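Long-range contacts in aromatic amino acid exporter YddG (Starkeya novella, PDB 5I20), which exports a broad range of amino acids, including L-threonine, L-methionine, L-lysine and L-glutamate, across the bacterial inner membrane: residues Gly10-Ile14 / Leu240-Ala246; Ser18-Leu22 / Leu250-Leu255; Trp101-Ile105 / Ala160-Ser164; Thr178-Ala182 / Phe225-Ile230. Residues are numbered along the deposited sequence.

Interaction 1 (Gly10-Ile14 / Leu240-Ala246); sequences GFTAI and LGVLSYA. With OLC ((2R)-2,3-dihydroxypropyl (9Z)-octadec-9-enoate), chain J.
In the inverted-repeat fold of the DMT superfamily, this buried contact joins the two halves of the molecule: the first transmembrane helix of the N-terminal repeat packs against the transmembrane span of residues 237-258 in the second, toward the cytoplasmic side. Residues 10-14 are helical throughout (phi/psi near -65/-30). The second segment enters as helix from Leu-240; Leu-243 to Ala-246 make a type I turn, closed by Ala-246 N to Leu-243 O at 2.9 Å. CA atoms face each other at Phe-11/Leu-240 (6.8 Å) and Ile-14/Ser-244 (5.9 Å). The apolar part rests on two residues. Ile-14 (m, t) points toward the partner, placing CD1 3.9 Å from Leu-243 CB and 4.3 Å from Leu-240 CD2. Phe-11 (chi1 t) starts sideways but swings its ring in, CD1 lying 4.0 Å from Leu-243 CB, with Ala-246 CB at the ring edge, 4.4 Å from CE1. Gly-10 permits the close fit: an ideal CB there would clash with Leu-240 CD1. Leu-240 CD2 sits 3.7 Å from Phe-11 N. No hydrogen bond crosses. Thr-12 meets the monoolein chain (CB to C9 3.6 Å), and its OG1 is hydrogen-bonded to Thr-227 OG1. Ser-244 OG (chi1 m) donates a hydrogen bond to Leu-240 O, 2.7 Å, while Ile-14 CD1 stands 3.7 Å from that OG.

Interaction 2 (Ser18-Leu22 / Leu250-Leu255); sequences STLAL and LSTLLL
Nearer the periplasmic side, transmembrane spans 6-24 and 237-258 meet again at the surface: an inter-repeat contact of the DMT inverted-repeat fold, setting the first span against helix 246-258. Residues 250-255 form regular helix, with Leu-254 N bonded to Leu-250 O at 3.0 Å; in the first segment helix is regular from Leu-20 on, and Leu-22 N bonds weakly to Thr-19 O (3.1 Å). CA atoms come within 4.5 Å at Ser-18/Ser-251 and open to 6.5 Å at Leu-22/Leu-255. Ser-18 (m) points toward the partner; its OG, hydrogen-bonded to Ile-14 O one turn earlier in the chain, lies 3.5 Å from Leu-250 CB. Ser-18 O takes a CA-H...O contact from Ser-251 CA (3.3 Å) and a weak hydrogen bond from Ser-251 OG (3.3 Å; chi1 t); Leu-254 CD1 packs 3.6 Å from the same Ser-18 O. Thr-19 directs its CB away, yet CG2 reaches Leu-254 CD1 at 3.8 Å. Ala-21 points in, its CB 3.4 Å from Ser-251 OG and 4.2 Å from Leu-255 CD1. Leu-22, with chi1 between wells at -131°, brings CG to 4.3 Å from Leu-255 CD2 and CD1 to 4.4 Å from Leu-254 CB. Serine and alanine let the backbones approach; leucines fill the wider end. One weak hydroxyl hydrogen bond and a CA-H...O contact converge on one main-chain carbonyl; the rest is apolar packing.

Interaction 3 (Trp101-Ile105 / Ala160-Ser164); sequences WPLLI and AVIWS. With OLC ((2R)-2,3-dihydroxypropyl (9Z)-octadec-9-enoate), chain G.
A tryptophan pair and an inward serine form the centre of this inter-repeat helix pair at the middle of the membrane protein. Helices 101-105 and 160-164 run in broadly the same direction, crossing at -44° with axes 8.6 Å apart; CA atoms pair at Trp-101/Ala-160 (4.6 Å) and Ile-105/Ser-164 (5.1 Å). Trp-101 (chi1 p, chi2 -99°) and Trp-163 (chi1 t, chi2 -107°) form a T-shaped pair: the edge of Trp-163 meets the six-membered face of Trp-101, planes at 88°, with Trp-163 NE1 3.3 Å from Trp-101 CE3. The monoolein chain lies over a face of Trp-163, C10 being 3.7 Å from CE2, and its C12 is 3.2 Å from Trp-101 NE1. Trp-163 also stacks with Trp-228. Ser-164 (m) points inward, with OG 3.0 Å from Trp-101 O, 2.7 Å from Ala-160 O and 3.1 Å from Leu-104 CB. Leu-104 (m, t) places CD1 4.0 Å from both Ala-160 CB and Val-161 CG2; Ile-105 CG1 lies 3.8 Å from Ser-164 CA. Serine and alanine allow close backbones. The single serine proton has two carbonyls within reach, one on each helix, while the indoles present an aromatic wall to the lipid chain, consistent with a place beside the central cavity.

Interaction 4 (Thr178-Ala182 / Phe225-Ile230); sequences TEVVA and FYTWDI
This is a mostly buried packing contact within the second repeat, near the cytoplasmic side, between the beginning of the transmembrane span of residues 177-198 and the closing part of the span of residues 209-233, its neighbour in the chain. Residues 178-182 have helical phi/psi, with Val-181 N bonded to Thr-178 O (3.0 Å) and Ala-182 N to Glu-179 O (3.2 Å); residues 225-230 are regular helix. The closest CA pair is Thr-178/Tyr-226, 6.0 Å apart. Tyr-226 (m, chi2 -89°) begins sideways and lays its ring along the first segment. Val-181 (t) points toward it, CG1 standing over the ring face in a CH-pi contact, 4.1 Å from the centroid, and CB 3.7 Å from Tyr-226 CE1. The same CG1 reaches Phe-225 CB at 3.8 Å, whereas the Phe-225 ring leads off to other helices. Tyr-226 OH lies 3.3 Å from Ala-182 CB and is hydrogen-bonded to Gly-43 O. Thr-178 (m) points in, with CG2 3.4 Å from Tyr-226 O and OG1 3.7 Å from Ile-230 CG1. Asp-229 (t) brings OD2 to 3.5 Å from Thr-178 CA, but its charge is met by a salt bridge to Lys-233. With no hydrogen bond between the segments, the polar ends of Tyr-226 and Asp-229 find their partners outside; one valine methyl on the Tyr-226 ring, with a threonine methyl against the Tyr-226 main chain, makes the fit.

Overall arrangement
From the N terminus, helix 3-17 opens interaction 1 and helix 20-27 interaction 2; both close far downstream on helices 237-243 and 246-258, so the two long loops cross. Nested inside both are interaction 3, which ties the first repeat to the start of the second, and then, in series, interaction 4, a short closure within the second repeat. Interactions 1, 3 and 4 touch: Ser-244 sits beside Trp-101 and Trp-228, and Trp-228 reaches Ile-105. Interaction 2 adjoins interaction 1 in sequence but does not touch interactions 3 and 4 (nearest atoms about 9 and 8 Å). Ser-18 and Ser-164 are probably equivalent positions, so interactions 2 and 3 fall on pseudo-equivalent helix pairs, though offset along them.

Interaction 1 (Gly10-Ile14 / Leu240-Ala246)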
# COMPACT_ATOMS: atom_id res chain seq x y z
N GLY A 10 -11.73 -1.35 4.55
CA GLY A 10 -10.59 -0.98 3.72
C GLY A 10 -9.58 -0.13 4.47
O GLY A 10 -8.37 -0.22 4.23
N PHE A 11 -10.07 0.68 5.41
CA PHE A 11 -9.20 1.56 6.17
C PHE A 11 -8.29 0.79 7.12
O PHE A 11 -7.28 1.32 7.59
CB PHE A 11 -10.03 2.59 6.96
CG PHE A 11 -9.19 3.61 7.67
CD1 PHE A 11 -8.46 4.54 6.95
CD2 PHE A 11 -9.12 3.63 9.05
CE1 PHE A 11 -7.68 5.48 7.60
CE2 PHE A 11 -8.34 4.57 9.70
CZ PHE A 11 -7.62 5.50 8.97
N THR A 12 -8.64 -0.47 7.39
CA THR A 12 -7.80 -1.29 8.25
C THR A 12 -6.51 -1.68 7.51
O THR A 12 -5.47 -1.88 8.15
CB THR A 12 -8.53 -2.56 8.73
OG1 THR A 12 -8.93 -3.36 7.61
CG2 THR A 12 -9.77 -2.19 9.55
N ALA A 13 -6.57 -1.76 6.19
CA ALA A 13 -5.37 -2.00 5.38
C ALA A 13 -4.39 -0.83 5.53
O ALA A 13 -3.18 -1.03 5.66
CB ALA A 13 -5.72 -2.20 3.92
N ILE A 14 -4.94 0.38 5.52
CA ILE A 14 -4.16 1.59 5.70
C ILE A 14 -3.53 1.63 7.09
O ILE A 14 -2.39 2.07 7.25
CB ILE A 14 -5.03 2.84 5.48
CG1 ILE A 14 -5.63 2.82 4.07
CG2 ILE A 14 -4.22 4.11 5.70
CD1 ILE A 14 -6.74 3.83 3.85
N LEU A 240 -11.15 6.02 0.07
CA LEU A 240 -10.03 5.21 0.53
C LEU A 240 -8.72 5.69 -0.09
O LEU A 240 -7.65 5.56 0.50
CB LEU A 240 -10.26 3.72 0.22
CG LEU A 240 -11.29 3.02 1.11
CD1 LEU A 240 -11.67 1.66 0.54
CD2 LEU A 240 -10.75 2.86 2.53
N GLY A 241 -8.81 6.27 -1.29
CA GLY A 241 -7.68 6.93 -1.90
C GLY A 241 -7.23 8.11 -1.06
O GLY A 241 -6.04 8.26 -0.75
N VAL A 242 -8.19 8.95 -0.67
CA VAL A 242 -7.92 10.10 0.19
C VAL A 242 -7.33 9.65 1.53
O VAL A 242 -6.33 10.19 1.99
CB VAL A 242 -9.20 10.93 0.44
CG1 VAL A 242 -8.93 12.07 1.41
CG2 VAL A 242 -9.75 11.47 -0.87
N LEU A 243 -7.96 8.65 2.14
CA LEU A 243 -7.56 8.18 3.46
C LEU A 243 -6.20 7.49 3.47
O LEU A 243 -5.58 7.36 4.53
CB LEU A 243 -8.62 7.23 4.01
CG LEU A 243 -9.99 7.85 4.30
CD1 LEU A 243 -10.99 6.79 4.71
CD2 LEU A 243 -9.87 8.93 5.37
N SER A 244 -5.73 7.05 2.31
CA SER A 244 -4.44 6.37 2.24
C SER A 244 -3.27 7.28 2.63
O SER A 244 -2.26 6.79 3.12
CB SER A 244 -4.23 5.79 0.84
OG SER A 244 -5.08 4.67 0.62
N TYR A 245 -3.42 8.59 2.46
CA TYR A 245 -2.37 9.51 2.93
C TYR A 245 -2.30 9.60 4.45
O TYR A 245 -1.50 10.36 4.99
CB TYR A 245 -2.57 10.91 2.34
CG TYR A 245 -2.12 11.02 0.90
CD1 TYR A 245 -0.83 10.66 0.53
CD2 TYR A 245 -2.99 11.44 -0.09
CE1 TYR A 245 -0.41 10.74 -0.78
CE2 TYR A 245 -2.59 11.52 -1.41
CZ TYR A 245 -1.30 11.17 -1.75
OH TYR A 245 -0.90 11.25 -3.06
N ALA A 246 -3.13 8.84 5.15
CA ALA A 246 -3.01 8.77 6.60
C ALA A 246 -1.85 7.86 6.99
O ALA A 246 -1.28 8.00 8.06
CB ALA A 246 -4.30 8.27 7.23
C10 OLC J . -5.92 -2.92 12.29
C9 OLC J . -7.02 -3.77 11.73
C11 OLC J . -4.86 -3.56 13.12
C8 OLC J . -6.97 -5.25 11.92
C7 OLC J . -8.35 -5.77 12.12
C6 OLC J . -9.13 -5.66 10.86
C5 OLC J . -9.82 -6.95 10.59
C4 OLC J . -11.28 -6.73 10.37
C3 OLC J . -11.81 -7.83 9.52
C2 OLC J . -13.28 -7.95 9.71
C1 OLC J . -13.88 -8.68 8.55
O19 OLC J . -15.22 -8.55 8.28
O20 OLC J . -13.16 -9.34 7.81

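Interaction 2 (Ser18-Leu22 / Leu250-Leu255)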
# COMPACT_ATOMS: atom_id res chain seq x y z
N SER A 18 0.57 1.20 7.90
CA SER A 18 1.22 2.24 8.70
C SER A 18 2.29 1.66 9.62
O SER A 18 3.18 2.39 10.08
CB SER A 18 0.18 3.00 9.53
OG SER A 18 -0.82 3.58 8.71
N THR A 19 2.22 0.36 9.91
CA THR A 19 3.16 -0.28 10.83
C THR A 19 4.43 -0.79 10.15
O THR A 19 5.31 -1.33 10.81
CB THR A 19 2.51 -1.47 11.58
OG1 THR A 19 2.31 -2.57 10.67
CG2 THR A 19 1.17 -1.07 12.20
N LEU A 20 4.52 -0.61 8.83
CA LEU A 20 5.64 -1.13 8.04
C LEU A 20 7.00 -0.62 8.50
O LEU A 20 7.94 -1.41 8.66
CB LEU A 20 5.45 -0.78 6.57
CG LEU A 20 4.44 -1.65 5.81
CD1 LEU A 20 4.31 -1.18 4.36
CD2 LEU A 20 4.85 -3.11 5.87
N ALA A 21 7.11 0.69 8.71
CA ALA A 21 8.37 1.31 9.09
C ALA A 21 8.86 0.81 10.45
O ALA A 21 10.06 0.85 10.74
CB ALA A 21 8.24 2.82 9.10
N LEU A 22 7.93 0.34 11.28
CA LEU A 22 8.26 -0.14 12.61
C LEU A 22 9.00 -1.48 12.55
O LEU A 22 9.89 -1.75 13.35
CB LEU A 22 6.99 -0.28 13.46
CG LEU A 22 7.00 0.34 14.86
CD1 LEU A 22 5.68 0.07 15.56
CD2 LEU A 22 8.17 -0.17 15.68
N LEU A 250 0.42 8.30 10.23
CA LEU A 250 0.27 7.30 11.28
C LEU A 250 1.58 6.55 11.48
O LEU A 250 1.93 6.19 12.61
CB LEU A 250 -0.87 6.34 10.94
CG LEU A 250 -2.28 6.91 11.08
CD1 LEU A 250 -3.31 5.94 10.54
CD2 LEU A 250 -2.59 7.26 12.53
N SER A 251 2.31 6.31 10.39
CA SER A 251 3.59 5.63 10.45
C SER A 251 4.58 6.40 11.32
O SER A 251 5.24 5.83 12.19
CB SER A 251 4.17 5.43 9.05
OG SER A 251 5.38 4.71 9.08
N THR A 252 4.67 7.71 11.09
CA THR A 252 5.55 8.56 11.86
C THR A 252 5.11 8.66 13.32
O THR A 252 5.94 8.65 14.23
CB THR A 252 5.63 9.98 11.26
OG1 THR A 252 6.00 9.89 9.88
CG2 THR A 252 6.64 10.83 12.01
N LEU A 253 3.80 8.74 13.54
CA LEU A 253 3.26 8.75 14.90
C LEU A 253 3.64 7.49 15.67
O LEU A 253 3.87 7.54 16.88
CB LEU A 253 1.73 8.91 14.87
CG LEU A 253 1.15 10.28 14.51
CD1 LEU A 253 -0.37 10.21 14.37
CD2 LEU A 253 1.54 11.32 15.54
N LEU A 254 3.69 6.36 14.98
CA LEU A 254 4.06 5.10 15.61
C LEU A 254 5.51 5.11 16.06
O LEU A 254 5.83 4.70 17.17
CB LEU A 254 3.82 3.92 14.67
CG LEU A 254 2.39 3.38 14.59
CD1 LEU A 254 2.30 2.25 13.58
CD2 LEU A 254 1.93 2.91 15.96
N LEU A 255 6.39 5.60 15.18
CA LEU A 255 7.81 5.70 15.48
C LEU A 255 8.07 6.66 16.64
O LEU A 255 8.95 6.41 17.47
CB LEU A 255 8.58 6.15 14.24
CG LEU A 255 8.52 5.22 13.03
CD1 LEU A 255 9.33 5.79 11.88
CD2 LEU A 255 9.01 3.83 13.40

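Interaction 3 (Trp101-Ile105 / Ala160-Ser164)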
# COMPACT_ATOMS: atom_id res chain seq x y z
N TRP A 101 0.52 7.30 -5.44
CA TRP A 101 -0.53 6.31 -5.69
C TRP A 101 -1.89 6.60 -5.03
O TRP A 101 -2.91 6.22 -5.58
CB TRP A 101 -0.06 4.89 -5.31
CG TRP A 101 0.10 4.55 -3.84
CD1 TRP A 101 1.26 4.54 -3.13
CD2 TRP A 101 -0.93 4.11 -2.93
NE1 TRP A 101 1.02 4.15 -1.83
CE2 TRP A 101 -0.31 3.88 -1.68
CE3 TRP A 101 -2.31 3.91 -3.04
CZ2 TRP A 101 -1.02 3.45 -0.56
CZ3 TRP A 101 -3.02 3.48 -1.92
CH2 TRP A 101 -2.37 3.26 -0.70
N PRO A 102 -1.91 7.26 -3.86
CA PRO A 102 -3.27 7.55 -3.37
C PRO A 102 -4.01 8.56 -4.24
O PRO A 102 -5.21 8.41 -4.47
CB PRO A 102 -3.03 8.10 -1.96
CG PRO A 102 -1.72 7.53 -1.55
CD PRO A 102 -0.90 7.52 -2.81
N LEU A 103 -3.30 9.57 -4.73
CA LEU A 103 -3.88 10.55 -5.64
C LEU A 103 -4.33 9.88 -6.94
O LEU A 103 -5.38 10.21 -7.49
CB LEU A 103 -2.88 11.68 -5.94
CG LEU A 103 -3.30 12.75 -6.95
CD1 LEU A 103 -4.56 13.48 -6.49
CD2 LEU A 103 -2.16 13.74 -7.18
N LEU A 104 -3.54 8.93 -7.42
CA LEU A 104 -3.84 8.22 -8.65
C LEU A 104 -5.13 7.41 -8.54
O LEU A 104 -5.93 7.38 -9.47
CB LEU A 104 -2.67 7.31 -9.04
CG LEU A 104 -1.40 8.02 -9.49
CD1 LEU A 104 -0.30 7.03 -9.82
CD2 LEU A 104 -1.68 8.93 -10.67
N ILE A 105 -5.31 6.77 -7.39
CA ILE A 105 -6.54 6.02 -7.13
C ILE A 105 -7.76 6.95 -7.17
O ILE A 105 -8.78 6.61 -7.79
CB ILE A 105 -6.48 5.29 -5.77
CG1 ILE A 105 -5.53 4.09 -5.86
CG2 ILE A 105 -7.86 4.84 -5.33
CD1 ILE A 105 -5.43 3.28 -4.59
N ALA A 160 3.74 3.12 -8.50
CA ALA A 160 2.54 3.86 -8.09
C ALA A 160 1.36 3.59 -9.02
O ALA A 160 0.24 3.40 -8.56
CB ALA A 160 2.84 5.35 -8.04
N VAL A 161 1.63 3.59 -10.33
CA VAL A 161 0.58 3.38 -11.33
C VAL A 161 0.03 1.96 -11.29
O VAL A 161 -1.18 1.75 -11.35
CB VAL A 161 1.10 3.69 -12.75
CG1 VAL A 161 0.06 3.32 -13.79
CG2 VAL A 161 1.50 5.14 -12.87
N ILE A 162 0.93 0.98 -11.21
CA ILE A 162 0.53 -0.42 -11.19
C ILE A 162 -0.35 -0.73 -9.98
O ILE A 162 -1.39 -1.39 -10.10
CB ILE A 162 1.76 -1.35 -11.21
CG1 ILE A 162 2.47 -1.24 -12.56
CG2 ILE A 162 1.36 -2.79 -10.95
CD1 ILE A 162 3.78 -2.00 -12.63
N TRP A 163 0.06 -0.25 -8.81
CA TRP A 163 -0.72 -0.45 -7.59
C TRP A 163 -2.06 0.30 -7.65
O TRP A 163 -3.08 -0.22 -7.20
CB TRP A 163 0.07 0.00 -6.37
CG TRP A 163 -0.74 -0.00 -5.11
CD1 TRP A 163 -1.22 1.09 -4.44
CD2 TRP A 163 -1.19 -1.15 -4.38
NE1 TRP A 163 -1.93 0.69 -3.34
CE2 TRP A 163 -1.93 -0.68 -3.28
CE3 TRP A 163 -1.04 -2.53 -4.55
CZ2 TRP A 163 -2.51 -1.54 -2.35
CZ3 TRP A 163 -1.61 -3.38 -3.63
CH2 TRP A 163 -2.34 -2.89 -2.54
N SER A 164 -2.04 1.51 -8.20
CA SER A 164 -3.26 2.30 -8.35
C SER A 164 -4.24 1.65 -9.31
O SER A 164 -5.45 1.65 -9.07
CB SER A 164 -2.94 3.71 -8.85
OG SER A 164 -2.18 4.42 -7.89
C10 OLC G . 0.70 0.09 -0.82
C9 OLC G . 0.47 -1.04 0.12
C11 OLC G . 1.73 -0.06 -1.89
C8 OLC G . 1.27 -2.29 0.01
C16 OLC G . 5.58 2.79 -0.29
C12 OLC G . 2.31 1.27 -2.23
C7 OLC G . 2.35 -2.31 1.04
C15 OLC G . 5.63 1.92 -1.50
C13 OLC G . 3.70 1.08 -2.74
C6 OLC G . 3.11 -3.59 0.93
C14 OLC G . 4.52 2.29 -2.43
C5 OLC G . 4.55 -3.30 0.67
C4 OLC G . 5.37 -4.51 0.97
C3 OLC G . 6.82 -4.16 0.90
C2 OLC G . 7.63 -5.31 1.39

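Interaction 4 (Thr178-Ala182 / Phe225-Ile230)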
# COMPACT_ATOMS: atom_id res chain seq x y z
N THR A 178 -12.82 -12.71 -2.06
CA THR A 178 -11.66 -12.09 -1.43
C THR A 178 -10.53 -13.09 -1.22
O THR A 178 -9.35 -12.74 -1.35
CB THR A 178 -12.04 -11.46 -0.07
OG1 THR A 178 -13.09 -10.51 -0.26
CG2 THR A 178 -10.84 -10.76 0.56
N GLU A 179 -10.89 -14.33 -0.91
CA GLU A 179 -9.91 -15.37 -0.62
C GLU A 179 -9.00 -15.68 -1.81
O GLU A 179 -7.97 -16.34 -1.65
CB GLU A 179 -10.61 -16.66 -0.16
CG GLU A 179 -12.10 -16.71 -0.47
CD GLU A 179 -12.95 -15.99 0.56
OE1 GLU A 179 -12.62 -16.06 1.77
OE2 GLU A 179 -13.95 -15.35 0.17
N VAL A 180 -9.38 -15.21 -2.99
CA VAL A 180 -8.58 -15.41 -4.19
C VAL A 180 -7.24 -14.67 -4.09
O VAL A 180 -6.24 -15.10 -4.67
CB VAL A 180 -9.36 -14.96 -5.45
CG1 VAL A 180 -8.50 -15.06 -6.70
CG2 VAL A 180 -10.62 -15.81 -5.62
N VAL A 181 -7.22 -13.59 -3.32
CA VAL A 181 -6.01 -12.81 -3.06
C VAL A 181 -4.88 -13.70 -2.50
O VAL A 181 -3.70 -13.46 -2.77
CB VAL A 181 -6.29 -11.65 -2.08
CG1 VAL A 181 -5.00 -11.01 -1.58
CG2 VAL A 181 -7.18 -10.60 -2.75
N ALA A 182 -5.26 -14.73 -1.75
CA ALA A 182 -4.30 -15.72 -1.27
C ALA A 182 -3.54 -16.34 -2.44
O ALA A 182 -2.34 -16.59 -2.35
CB ALA A 182 -5.01 -16.80 -0.46
N PHE A 225 -4.17 -7.03 2.54
CA PHE A 225 -4.54 -7.17 1.13
C PHE A 225 -5.98 -7.67 0.97
O PHE A 225 -6.65 -7.33 0.00
CB PHE A 225 -3.57 -8.10 0.40
CG PHE A 225 -2.23 -7.47 0.15
CD1 PHE A 225 -2.09 -6.47 -0.80
CD2 PHE A 225 -1.12 -7.87 0.86
CE1 PHE A 225 -0.86 -5.88 -1.03
CE2 PHE A 225 0.12 -7.29 0.63
CZ PHE A 225 0.24 -6.29 -0.32
N TYR A 226 -6.45 -8.45 1.93
CA TYR A 226 -7.82 -8.95 1.89
C TYR A 226 -8.80 -7.86 2.30
O TYR A 226 -9.87 -7.72 1.70
CB TYR A 226 -7.98 -10.18 2.78
CG TYR A 226 -6.99 -11.27 2.45
CD1 TYR A 226 -7.29 -12.25 1.50
CD2 TYR A 226 -5.76 -11.33 3.08
CE1 TYR A 226 -6.39 -13.25 1.20
CE2 TYR A 226 -4.85 -12.32 2.78
CZ TYR A 226 -5.17 -13.28 1.84
OH TYR A 226 -4.26 -14.27 1.55
N THR A 227 -8.43 -7.08 3.31
CA THR A 227 -9.30 -6.01 3.79
C THR A 227 -9.29 -4.83 2.82
O THR A 227 -10.23 -4.05 2.77
CB THR A 227 -8.88 -5.55 5.21
OG1 THR A 227 -9.81 -4.59 5.71
CG2 THR A 227 -7.52 -4.92 5.19
N TRP A 228 -8.22 -4.73 2.03
CA TRP A 228 -8.12 -3.72 0.98
C TRP A 228 -8.97 -4.14 -0.21
O TRP A 228 -9.62 -3.32 -0.86
CB TRP A 228 -6.66 -3.51 0.58
CG TRP A 228 -6.42 -2.45 -0.45
CD1 TRP A 228 -6.05 -2.64 -1.75
CD2 TRP A 228 -6.50 -1.03 -0.26
NE1 TRP A 228 -5.91 -1.43 -2.38
CE2 TRP A 228 -6.17 -0.42 -1.49
CE3 TRP A 228 -6.82 -0.21 0.83
CZ2 TRP A 228 -6.16 0.96 -1.66
CZ3 TRP A 228 -6.80 1.16 0.66
CH2 TRP A 228 -6.48 1.73 -0.58
N ASP A 229 -8.96 -5.44 -0.49
CA ASP A 229 -9.77 -6.01 -1.56
C ASP A 229 -11.25 -5.75 -1.30
O ASP A 229 -12.00 -5.41 -2.22
CB ASP A 229 -9.50 -7.51 -1.69
CG ASP A 229 -10.13 -8.11 -2.93
OD1 ASP A 229 -9.64 -7.84 -4.05
OD2 ASP A 229 -11.12 -8.86 -2.80
N ILE A 230 -11.67 -5.90 -0.05
CA ILE A 230 -13.05 -5.65 0.33
C ILE A 230 -13.43 -4.18 0.13
O ILE A 230 -14.48 -3.88 -0.43
CB ILE A 230 -13.31 -6.04 1.80
CG1 ILE A 230 -13.20 -7.56 1.97
CG2 ILE A 230 -14.68 -5.56 2.26
CD1 ILE A 230 -13.47 -8.05 3.38